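Local coordinates for protein acyl-homoserine-lactone synthase (Pseudomonas aeruginosa, PDB 1RO5) that makes the quorum-sensing signal N-(3-oxododecanoyl)homoserine lactone from acyl-[acyl carrier protein] and S-adenosyl-L-methionine, at residues L25-W36 with L102-G110; M152-F162 with V174-T184. All blocks are in the same frame, centred on the assembly; numbering follows the deposited sequence.

Contact 1. Residues L25-W36 with L102-G110; sequences LRAQVFKERKGW and LSRFAINSG. With SO4 (sulfate ion), chain B.
R104 has CG anti to the carbonyl carbon (chi1 -60°) and its one bend at chi2, which brings CD over one face of the F30 ring and delivers the guanidinium to W36. This is helix-on-sheet packing of the alpha-beta-alpha sandwich: helix 25-30 runs at 93° across strand 102-107, their axes 7.6 Å apart. A106 CB lies at the crossing, within 3.9 Å of R26 CG and also touching L25, V29 and the edge of the F30 ring. L25 carries the packing to the strand's end, where CD1 comes 3.7 Å from N108 N. R104 CD makes a CH-pi contact with F30, and CZ continues over that ring in a cation-pi contact 4.8 Å from the centroid. R26 crosses R104 at about a right angle, with R104 CG over one face of the R26 guanidinium. E45 makes salt bridges with both arginines and D50 with R26, which probably offsets their like charges. Beyond the helix, a sulfate, probably from the crystallisation liquor, accepts from G35 N. R104 holds W36 O end-on, NH1 at 3.1 Å and NH2 at 2.9 Å, with that oxygen close to the guanidinium plane.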
loop_
_atom_site.group_PDB
_atom_site.type_symbol
_atom_site.label_atom_id
_atom_site.label_comp_id
_atom_site.label_asym_id
_atom_site.label_seq_id
_atom_site.Cartn_x
_atom_site.Cartn_y
_atom_site.Cartn_z
ATOM N N LEU A 25 2.795 13.235 5.274
ATOM C CA LEU A 25 1.477 12.667 4.962
ATOM C C LEU A 25 1.226 11.440 5.778
ATOM O O LEU A 25 0.159 11.308 6.303
ATOM C CB LEU A 25 1.287 12.348 3.470
ATOM C CG LEU A 25 -0.046 11.766 3.078
ATOM C CD1 LEU A 25 -1.225 12.575 3.665
ATOM C CD2 LEU A 25 -0.239 11.866 1.595
ATOM N N ARG A 26 2.204 10.546 5.914
ATOM C CA ARG A 26 2.004 9.371 6.766
ATOM C C ARG A 26 1.825 9.774 8.238
ATOM O O ARG A 26 1.087 9.082 8.965
ATOM C CB ARG A 26 3.196 8.456 6.643
ATOM C CG ARG A 26 3.151 7.686 5.338
ATOM C CD ARG A 26 4.415 6.869 5.021
ATOM N NE ARG A 26 5.009 6.096 6.125
ATOM C CZ ARG A 26 6.175 5.407 6.072
ATOM N NH1 ARG A 26 6.881 5.321 4.939
ATOM N NH2 ARG A 26 6.659 4.821 7.202
ATOM N N ALA A 27 2.566 10.818 8.687
ATOM C CA ALA A 27 2.331 11.312 10.052
ATOM C C ALA A 27 0.901 11.904 10.225
ATOM O O ALA A 27 0.258 11.662 11.258
ATOM C CB ALA A 27 3.376 12.346 10.491
ATOM N N GLN A 28 0.415 12.645 9.218
ATOM C CA GLN A 28 -0.892 13.234 9.309
ATOM C C GLN A 28 -1.917 12.118 9.409
ATOM O O GLN A 28 -2.872 12.201 10.208
ATOM C CB GLN A 28 -1.167 14.187 8.119
ATOM C CG GLN A 28 -0.190 15.448 8.094
ATOM C CD GLN A 28 -0.482 16.393 6.915
ATOM O OE1 GLN A 28 -0.193 16.123 5.684
ATOM N NE2 GLN A 28 -1.099 17.515 7.291
ATOM N N VAL A 29 -1.645 11.009 8.716
ATOM C CA VAL A 29 -2.554 9.864 8.811
ATOM C C VAL A 29 -2.439 9.038 10.022
ATOM O O VAL A 29 -3.435 8.772 10.612
ATOM C CB VAL A 29 -2.538 9.046 7.528
ATOM C CG1 VAL A 29 -3.342 7.761 7.630
ATOM C CG2 VAL A 29 -3.061 9.995 6.427
ATOM N N PHE A 30 -1.229 8.599 10.349
ATOM C CA PHE A 30 -0.944 7.577 11.384
ATOM C C PHE A 30 -0.587 8.151 12.768
ATOM O O PHE A 30 -0.413 7.397 13.688
ATOM C CB PHE A 30 0.207 6.618 10.974
ATOM C CG PHE A 30 -0.170 5.644 9.904
ATOM C CD1 PHE A 30 -0.062 6.010 8.542
ATOM C CD2 PHE A 30 -0.696 4.388 10.242
ATOM C CE1 PHE A 30 -0.523 5.144 7.501
ATOM C CE2 PHE A 30 -1.060 3.465 9.249
ATOM C CZ PHE A 30 -1.005 3.856 7.850
ATOM N N LYS A 31 -0.404 9.461 12.899
ATOM C CA LYS A 31 -0.023 10.064 14.210
ATOM C C LYS A 31 -0.945 9.585 15.354
ATOM O O LYS A 31 -2.214 9.555 15.181
ATOM C CB LYS A 31 0.021 11.614 14.195
ATOM C CG LYS A 31 -1.396 12.243 13.737
ATOM C CD LYS A 31 -1.519 13.757 14.056
ATOM C CE LYS A 31 -2.996 14.200 13.879
ATOM N NZ LYS A 31 -3.071 15.549 13.168
ATOM N N GLU A 32 -0.256 9.216 16.464
ATOM C CA GLU A 32 -0.809 8.589 17.694
ATOM C C GLU A 32 -1.799 7.403 17.500
ATOM O O GLU A 32 -2.391 6.968 18.537
ATOM C CB GLU A 32 -1.469 9.589 18.751
ATOM C CG GLU A 32 -0.817 10.950 19.100
ATOM C CD GLU A 32 -1.858 12.063 18.924
ATOM O OE1 GLU A 32 -3.104 11.761 19.044
ATOM O OE2 GLU A 32 -1.451 13.209 18.619
ATOM N N ARG A 33 -2.044 6.924 16.257
ATOM C CA ARG A 33 -2.644 5.588 16.100
ATOM C C ARG A 33 -1.735 4.706 16.942
ATOM O O ARG A 33 -0.473 4.741 16.759
ATOM C CB ARG A 33 -2.655 5.040 14.639
ATOM C CG ARG A 33 -3.476 5.859 13.632
ATOM C CD ARG A 33 -4.700 5.076 12.873
ATOM N NE ARG A 33 -4.417 3.923 11.968
ATOM C CZ ARG A 33 -4.975 3.791 10.754
ATOM N NH1 ARG A 33 -5.776 4.753 10.291
ATOM N NH2 ARG A 33 -4.720 2.727 9.991
ATOM N N LYS A 34 -2.336 4.031 17.921
ATOM C CA LYS A 34 -1.687 2.979 18.671
ATOM C C LYS A 34 -1.935 1.648 18.010
ATOM O O LYS A 34 -2.906 1.458 17.258
ATOM C CB LYS A 34 -2.129 2.948 20.165
ATOM C CG LYS A 34 -2.004 4.311 20.937
ATOM C CD LYS A 34 -0.714 4.384 21.782
ATOM C CE LYS A 34 -1.003 3.806 23.264
ATOM N NZ LYS A 34 0.266 3.506 24.081
ATOM N N GLY A 35 -0.974 0.764 18.225
ATOM C CA GLY A 35 -1.042 -0.609 17.782
ATOM C C GLY A 35 -0.440 -0.816 16.375
ATOM O O GLY A 35 -0.130 -1.993 15.991
ATOM N N TRP A 36 -0.209 0.303 15.628
ATOM C CA TRP A 36 0.308 0.136 14.274
ATOM C C TRP A 36 1.822 0.326 14.197
ATOM O O TRP A 36 2.410 0.505 13.038
ATOM C CB TRP A 36 -0.472 1.019 13.326
ATOM C CG TRP A 36 -1.854 0.494 13.116
ATOM C CD1 TRP A 36 -2.964 0.633 14.001
ATOM C CD2 TRP A 36 -2.343 -0.237 11.993
ATOM N NE1 TRP A 36 -4.068 0.010 13.462
ATOM C CE2 TRP A 36 -3.737 -0.500 12.226
ATOM C CE3 TRP A 36 -1.774 -0.694 10.815
ATOM C CZ2 TRP A 36 -4.513 -1.232 11.338
ATOM C CZ3 TRP A 36 -2.580 -1.407 9.927
ATOM C CH2 TRP A 36 -3.921 -1.654 10.187
ATOM N N LEU A 102 2.288 -4.571 0.853
ATOM C CA LEU A 102 1.909 -3.180 0.886
ATOM C C LEU A 102 1.700 -2.789 2.352
ATOM O O LEU A 102 1.126 -3.577 3.168
ATOM C CB LEU A 102 0.618 -2.929 0.138
ATOM C CG LEU A 102 0.477 -3.503 -1.256
ATOM C CD1 LEU A 102 -0.863 -3.139 -1.734
ATOM C CD2 LEU A 102 1.599 -2.890 -2.132
ATOM N N SER A 103 2.024 -1.512 2.652
ATOM C CA SER A 103 1.851 -0.994 3.977
ATOM C C SER A 103 1.730 0.484 3.995
ATOM O O SER A 103 2.014 1.132 3.007
ATOM C CB SER A 103 3.019 -1.485 4.893
ATOM O OG SER A 103 4.277 -0.976 4.517
ATOM N N ARG A 104 1.305 1.075 5.105
ATOM C CA ARG A 104 1.302 2.562 5.194
ATOM C C ARG A 104 0.491 3.275 4.116
ATOM O O ARG A 104 0.973 4.242 3.539
ATOM C CB ARG A 104 2.739 3.130 5.275
ATOM C CG ARG A 104 3.555 2.652 6.493
ATOM C CD ARG A 104 2.828 3.075 7.760
ATOM N NE ARG A 104 3.565 2.935 9.021
ATOM C CZ ARG A 104 3.217 2.113 10.051
ATOM N NH1 ARG A 104 2.141 1.290 10.036
ATOM N NH2 ARG A 104 3.926 2.143 11.138
ATOM N N PHE A 105 -0.766 2.859 3.882
ATOM C CA PHE A 105 -1.663 3.574 2.984
ATOM C C PHE A 105 -2.007 4.840 3.589
ATOM O O PHE A 105 -2.642 4.854 4.576
ATOM C CB PHE A 105 -3.030 2.902 2.579
ATOM C CG PHE A 105 -2.974 1.444 2.333
ATOM C CD1 PHE A 105 -1.753 0.791 2.224
ATOM C CD2 PHE A 105 -4.141 0.702 2.352
ATOM C CE1 PHE A 105 -1.674 -0.632 2.092
ATOM C CE2 PHE A 105 -4.078 -0.703 2.174
ATOM C CZ PHE A 105 -2.800 -1.345 2.043
ATOM N N ALA A 106 -1.687 5.938 2.979
ATOM C CA ALA A 106 -1.957 7.206 3.585
ATOM C C ALA A 106 -2.483 8.132 2.473
ATOM O O ALA A 106 -1.787 8.354 1.481
ATOM C CB ALA A 106 -0.597 7.826 4.241
ATOM N N ILE A 107 -3.701 8.674 2.663
ATOM C CA ILE A 107 -4.373 9.569 1.688
ATOM C C ILE A 107 -4.770 10.848 2.367
ATOM O O ILE A 107 -5.428 10.833 3.396
ATOM C CB ILE A 107 -5.611 8.860 0.969
ATOM C CG1 ILE A 107 -5.104 7.746 0.070
ATOM C CG2 ILE A 107 -6.346 9.833 0.035
ATOM C CD1 ILE A 107 -6.128 7.145 -0.691
ATOM N N ASN A 108 -4.338 11.951 1.803
ATOM C CA ASN A 108 -4.665 13.227 2.346
ATOM C C ASN A 108 -6.209 13.374 2.338
ATOM O O ASN A 108 -6.931 13.242 1.248
ATOM C CB ASN A 108 -4.028 14.353 1.570
ATOM C CG ASN A 108 -4.391 15.726 2.157
ATOM O OD1 ASN A 108 -4.655 15.879 3.372
ATOM N ND2 ASN A 108 -4.395 16.732 1.307
ATOM N N SER A 109 -6.709 13.635 3.549
ATOM C CA SER A 109 -8.163 13.683 3.746
ATOM C C SER A 109 -8.876 15.079 3.482
ATOM O O SER A 109 -10.071 15.028 3.079
ATOM C CB SER A 109 -8.448 13.161 5.147
ATOM O OG SER A 109 -8.125 14.191 6.090
ATOM N N GLY A 110 -8.158 16.229 3.705
ATOM C CA GLY A 110 -8.565 17.608 3.413
ATOM C C GLY A 110 -9.348 17.919 2.116
ATOM O O GLY A 110 -9.706 17.009 1.300
HETATM S S SO4 B . 2.249 1.091 18.972
HETATM O O1 SO4 B . 3.583 0.984 19.546
HETATM O O2 SO4 B . 2.018 -0.190 18.267
HETATM O O3 SO4 B . 2.047 2.253 18.006
HETATM O O4 SO4 B . 1.352 1.448 20.134
#

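Contact 2. Residues M152-F162 with V174-T184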
loop_
_atom_site.group_PDB
_atom_site.type_symbol
_atom_site.label_atom_id
_atom_site.label_comp_id
_atom_site.label_asym_id
_atom_site.label_seq_id
_atom_site.Cartn_x
_atom_site.Cartn_y
_atom_site.Cartn_z
ATOM N N MET A 152 -12.306 -3.403 -1.530
ATOM C CA MET A 152 -11.545 -4.091 -2.523
ATOM C C MET A 152 -12.365 -5.270 -2.933
ATOM O O MET A 152 -12.419 -5.515 -4.112
ATOM C CB MET A 152 -10.221 -4.587 -1.963
ATOM C CG MET A 152 -9.027 -3.623 -2.108
ATOM S SD MET A 152 -7.472 -4.300 -1.332
ATOM C CE MET A 152 -7.552 -4.164 0.260
ATOM N N ILE A 153 -12.992 -6.025 -2.022
ATOM C CA ILE A 153 -13.840 -7.121 -2.512
ATOM C C ILE A 153 -14.979 -6.560 -3.468
ATOM O O ILE A 153 -15.335 -7.208 -4.413
ATOM C CB ILE A 153 -14.457 -8.088 -1.403
ATOM C CG1 ILE A 153 -15.774 -7.489 -0.870
ATOM C CG2 ILE A 153 -13.492 -8.515 -0.263
ATOM C CD1 ILE A 153 -16.543 -8.133 0.467
ATOM N N ARG A 154 -15.495 -5.362 -3.202
ATOM C CA ARG A 154 -16.519 -4.719 -3.975
ATOM C C ARG A 154 -16.019 -4.250 -5.348
ATOM O O ARG A 154 -16.801 -4.220 -6.340
ATOM C CB ARG A 154 -17.076 -3.468 -3.254
ATOM C CG ARG A 154 -17.968 -3.819 -2.064
ATOM C CD ARG A 154 -18.900 -2.721 -1.635
ATOM N NE ARG A 154 -18.898 -2.505 -0.189
ATOM C CZ ARG A 154 -18.485 -1.369 0.344
ATOM N NH1 ARG A 154 -18.033 -0.366 -0.481
ATOM N NH2 ARG A 154 -18.518 -1.247 1.685
ATOM N N ALA A 155 -14.785 -3.771 -5.399
ATOM C CA ALA A 155 -14.302 -3.287 -6.672
ATOM C C ALA A 155 -14.008 -4.490 -7.637
ATOM O O ALA A 155 -13.564 -4.262 -8.778
ATOM C CB ALA A 155 -13.071 -2.463 -6.488
ATOM N N GLY A 156 -14.247 -5.715 -7.178
ATOM C CA GLY A 156 -13.996 -6.890 -7.967
ATOM C C GLY A 156 -12.699 -7.686 -7.769
ATOM O O GLY A 156 -12.584 -8.796 -8.353
ATOM N N LEU A 157 -11.754 -7.203 -6.939
ATOM C CA LEU A 157 -10.434 -7.807 -6.882
ATOM C C LEU A 157 -10.553 -9.168 -6.308
ATOM O O LEU A 157 -11.528 -9.522 -5.649
ATOM C CB LEU A 157 -9.461 -6.991 -6.029
ATOM C CG LEU A 157 -8.892 -5.792 -6.728
ATOM C CD1 LEU A 157 -9.869 -5.060 -7.536
ATOM C CD2 LEU A 157 -8.314 -4.833 -5.736
ATOM N N ASP A 158 -9.524 -9.972 -6.519
ATOM C CA ASP A 158 -9.597 -11.264 -5.965
ATOM C C ASP A 158 -8.770 -11.161 -4.668
ATOM O O ASP A 158 -7.549 -11.061 -4.728
ATOM C CB ASP A 158 -9.053 -12.229 -7.010
ATOM C CG ASP A 158 -8.908 -13.615 -6.490
ATOM O OD1 ASP A 158 -9.239 -13.814 -5.342
ATOM O OD2 ASP A 158 -8.433 -14.586 -7.114
ATOM N N VAL A 159 -9.427 -11.232 -3.513
ATOM C CA VAL A 159 -8.875 -10.836 -2.233
ATOM C C VAL A 159 -9.323 -11.818 -1.231
ATOM O O VAL A 159 -10.533 -12.168 -1.157
ATOM C CB VAL A 159 -9.476 -9.507 -1.835
ATOM C CG1 VAL A 159 -8.770 -8.960 -0.632
ATOM C CG2 VAL A 159 -9.107 -8.569 -2.865
ATOM N N SER A 160 -8.382 -12.325 -0.449
ATOM C CA SER A 160 -8.770 -13.333 0.504
ATOM C C SER A 160 -7.970 -12.947 1.736
ATOM O O SER A 160 -7.082 -12.138 1.611
ATOM C CB SER A 160 -8.459 -14.717 -0.032
ATOM O OG SER A 160 -7.140 -15.155 0.311
ATOM N N ARG A 161 -8.347 -13.436 2.889
ATOM C CA ARG A 161 -7.745 -13.117 4.113
ATOM C C ARG A 161 -7.028 -14.352 4.702
ATOM O O ARG A 161 -7.323 -15.487 4.364
ATOM C CB ARG A 161 -8.828 -12.440 5.071
ATOM C CG ARG A 161 -9.510 -13.252 6.062
ATOM C CD ARG A 161 -11.069 -12.904 6.458
ATOM N NE ARG A 161 -11.480 -11.511 6.545
ATOM C CZ ARG A 161 -12.158 -10.968 7.584
ATOM N NH1 ARG A 161 -12.405 -11.710 8.649
ATOM N NH2 ARG A 161 -12.543 -9.661 7.611
ATOM N N PHE A 162 -5.979 -14.128 5.479
ATOM C CA PHE A 162 -5.225 -15.173 6.145
ATOM C C PHE A 162 -6.017 -15.815 7.316
ATOM O O PHE A 162 -5.772 -16.971 7.697
ATOM C CB PHE A 162 -3.888 -14.564 6.689
ATOM C CG PHE A 162 -2.835 -14.416 5.616
ATOM C CD1 PHE A 162 -2.891 -13.322 4.750
ATOM C CD2 PHE A 162 -1.852 -15.437 5.374
ATOM C CE1 PHE A 162 -1.885 -13.099 3.767
ATOM C CE2 PHE A 162 -0.908 -15.300 4.329
ATOM C CZ PHE A 162 -0.895 -14.134 3.526
ATOM N N VAL A 174 -7.020 -6.719 9.367
ATOM C CA VAL A 174 -6.949 -8.039 8.837
ATOM C C VAL A 174 -5.752 -8.084 7.889
ATOM O O VAL A 174 -5.387 -7.051 7.330
ATOM C CB VAL A 174 -8.311 -8.291 8.053
ATOM C CG1 VAL A 174 -8.630 -7.103 6.989
ATOM C CG2 VAL A 174 -8.410 -9.685 7.444
ATOM N N ALA A 175 -5.156 -9.266 7.664
ATOM C CA ALA A 175 -4.121 -9.535 6.653
ATOM C C ALA A 175 -4.786 -10.065 5.408
ATOM O O ALA A 175 -5.503 -11.093 5.456
ATOM C CB ALA A 175 -3.116 -10.635 7.133
ATOM N N LEU A 176 -4.515 -9.410 4.271
ATOM C CA LEU A 176 -5.087 -9.824 3.050
ATOM C C LEU A 176 -4.060 -10.381 2.058
ATOM O O LEU A 176 -2.942 -9.918 2.007
ATOM C CB LEU A 176 -5.712 -8.573 2.442
ATOM C CG LEU A 176 -6.828 -7.924 3.241
ATOM C CD1 LEU A 176 -7.240 -6.775 2.387
ATOM C CD2 LEU A 176 -8.052 -8.829 3.493
ATOM N N ARG A 177 -4.467 -11.327 1.225
ATOM C CA ARG A 177 -3.728 -11.614 -0.027
ATOM C C ARG A 177 -4.442 -11.175 -1.292
ATOM O O ARG A 177 -5.604 -11.448 -1.401
ATOM C CB ARG A 177 -3.075 -13.023 -0.079
ATOM C CG ARG A 177 -3.879 -14.142 0.018
ATOM C CD ARG A 177 -3.227 -15.416 0.678
ATOM N NE ARG A 177 -4.354 -16.192 1.313
ATOM C CZ ARG A 177 -4.243 -17.056 2.324
ATOM N NH1 ARG A 177 -3.013 -17.304 2.820
ATOM N NH2 ARG A 177 -5.371 -17.688 2.823
ATOM N N ILE A 178 -3.821 -10.352 -2.150
ATOM C CA ILE A 178 -4.524 -9.769 -3.258
ATOM C C ILE A 178 -3.837 -10.455 -4.427
ATOM O O ILE A 178 -2.685 -10.095 -4.719
ATOM C CB ILE A 178 -4.239 -8.308 -3.463
ATOM C CG1 ILE A 178 -4.904 -7.382 -2.463
ATOM C CG2 ILE A 178 -4.984 -7.795 -4.690
ATOM C CD1 ILE A 178 -4.235 -7.180 -1.258
ATOM N N GLU A 179 -4.499 -11.423 -5.105
ATOM C CA GLU A 179 -3.909 -12.104 -6.286
ATOM C C GLU A 179 -3.938 -11.201 -7.466
ATOM O O GLU A 179 -4.980 -10.589 -7.763
ATOM C CB GLU A 179 -4.656 -13.377 -6.539
ATOM C CG GLU A 179 -4.596 -14.267 -5.294
ATOM C CD GLU A 179 -3.233 -14.861 -5.118
ATOM O OE1 GLU A 179 -2.377 -14.805 -6.091
ATOM O OE2 GLU A 179 -3.002 -15.341 -4.002
ATOM N N LEU A 180 -2.815 -10.997 -8.131
ATOM C CA LEU A 180 -2.914 -10.098 -9.319
ATOM C C LEU A 180 -3.274 -10.906 -10.645
ATOM O O LEU A 180 -2.668 -10.706 -11.716
ATOM C CB LEU A 180 -1.624 -9.248 -9.512
ATOM C CG LEU A 180 -1.045 -8.538 -8.235
ATOM C CD1 LEU A 180 0.203 -7.803 -8.584
ATOM C CD2 LEU A 180 -2.124 -7.540 -7.755
ATOM N N ASN A 181 -4.235 -11.827 -10.524
ATOM C CA ASN A 181 -4.619 -12.682 -11.628
ATOM C C ASN A 181 -5.603 -11.917 -12.535
ATOM O O ASN A 181 -5.780 -10.658 -12.516
ATOM C CB ASN A 181 -5.216 -13.997 -11.059
ATOM C CG ASN A 181 -6.364 -13.722 -10.118
ATOM O OD1 ASN A 181 -6.981 -12.663 -10.202
ATOM N ND2 ASN A 181 -6.632 -14.627 -9.200
ATOM N N ALA A 182 -6.282 -12.721 -13.355
ATOM C CA ALA A 182 -7.183 -12.292 -14.410
ATOM C C ALA A 182 -8.362 -11.568 -13.808
ATOM O O ALA A 182 -8.800 -10.445 -14.302
ATOM C CB ALA A 182 -7.660 -13.666 -15.224
ATOM N N LYS A 183 -8.938 -12.185 -12.775
ATOM C CA LYS A 183 -10.092 -11.531 -12.170
ATOM C C LYS A 183 -9.792 -10.042 -11.696
ATOM O O LYS A 183 -10.562 -8.988 -12.042
ATOM C CB LYS A 183 -10.635 -12.420 -11.083
ATOM C CG LYS A 183 -11.821 -11.771 -10.409
ATOM C CD LYS A 183 -11.968 -12.494 -9.067
ATOM C CE LYS A 183 -12.803 -11.678 -8.100
ATOM N NZ LYS A 183 -13.611 -12.711 -7.442
ATOM N N THR A 184 -8.597 -9.904 -11.053
ATOM C CA THR A 184 -8.106 -8.570 -10.576
ATOM C C THR A 184 -7.863 -7.691 -11.713
ATOM O O THR A 184 -8.219 -6.508 -11.727
ATOM C CB THR A 184 -6.825 -8.720 -9.726
ATOM O OG1 THR A 184 -7.143 -9.472 -8.530
ATOM C CG2 THR A 184 -6.252 -7.410 -9.246
HETATM O O HOH W 1 -6.812 -14.046 -2.600
#
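S160 and R177 form an antiparallel hydrogen-bonded pair in which the side chains repeat the link made by the backbones. Main-chain bonds run from S160 N to R177 O and from R177 N to S160 O, the latter 2.8 Å; F162 N extends the ladder to A175 O. R177 NE then donates to S160 OG at 3.1 Å, nearly straight at 164° and in the guanidinium plane. Water 1 donates to R177 O on this side.

Cation-pi contact follows from the same arginine. Its chain is extended from CG to NE, which carries CZ over one face of the F162 ring, 4.3 Å from the centroid and 13° off the normal; the planes are 46° apart, not stacked flat.

Apolar packing occupies the sheet face that carries V159, L176 and I178, opposite S160 and R177. V159 CG1 meets L176 CD1 at 4.0 Å, and M152 CE meets L176 CD1 tip to tip, tightly, at 3.4 Å.

Polar bonds close the far end. N181 ND2 donates to D158 OD2 at 2.8 Å, on its anti side. T184 OG1 accepts from D158 N and donates to E179 O at 2.6 Å, joining the two segments. After helix 146-154 ends in a weakly bonded Schellman motif at G156, strand 171-179 lies between 139-145 and 158-161, an order consistent with the C-terminal part of the GNAT (acetyltransferase) fold.

Both contacts reach the same mixed sheet, on opposite sides of the chain's centre, with their own centres about 22 Å apart and their nearest atoms about 5 Å apart without touching. Contact 1 is buried and joins elements distant in sequence, a helix and a strand flanked by strands 64-73 and 139-145. Contact 2, partly buried, is local: two strands close in sequence pair by their backbones, and strand 171-179 also pairs with 139-145, the strand that connects both regions. Their chemistry follows: side chains do the bridging in contact 1, its hydrogen bonds running from an arginine to a main-chain carbonyl, whereas contact 2 adds side-chain bonds to a main-chain ladder. Each has an arginine over a phenylalanine face.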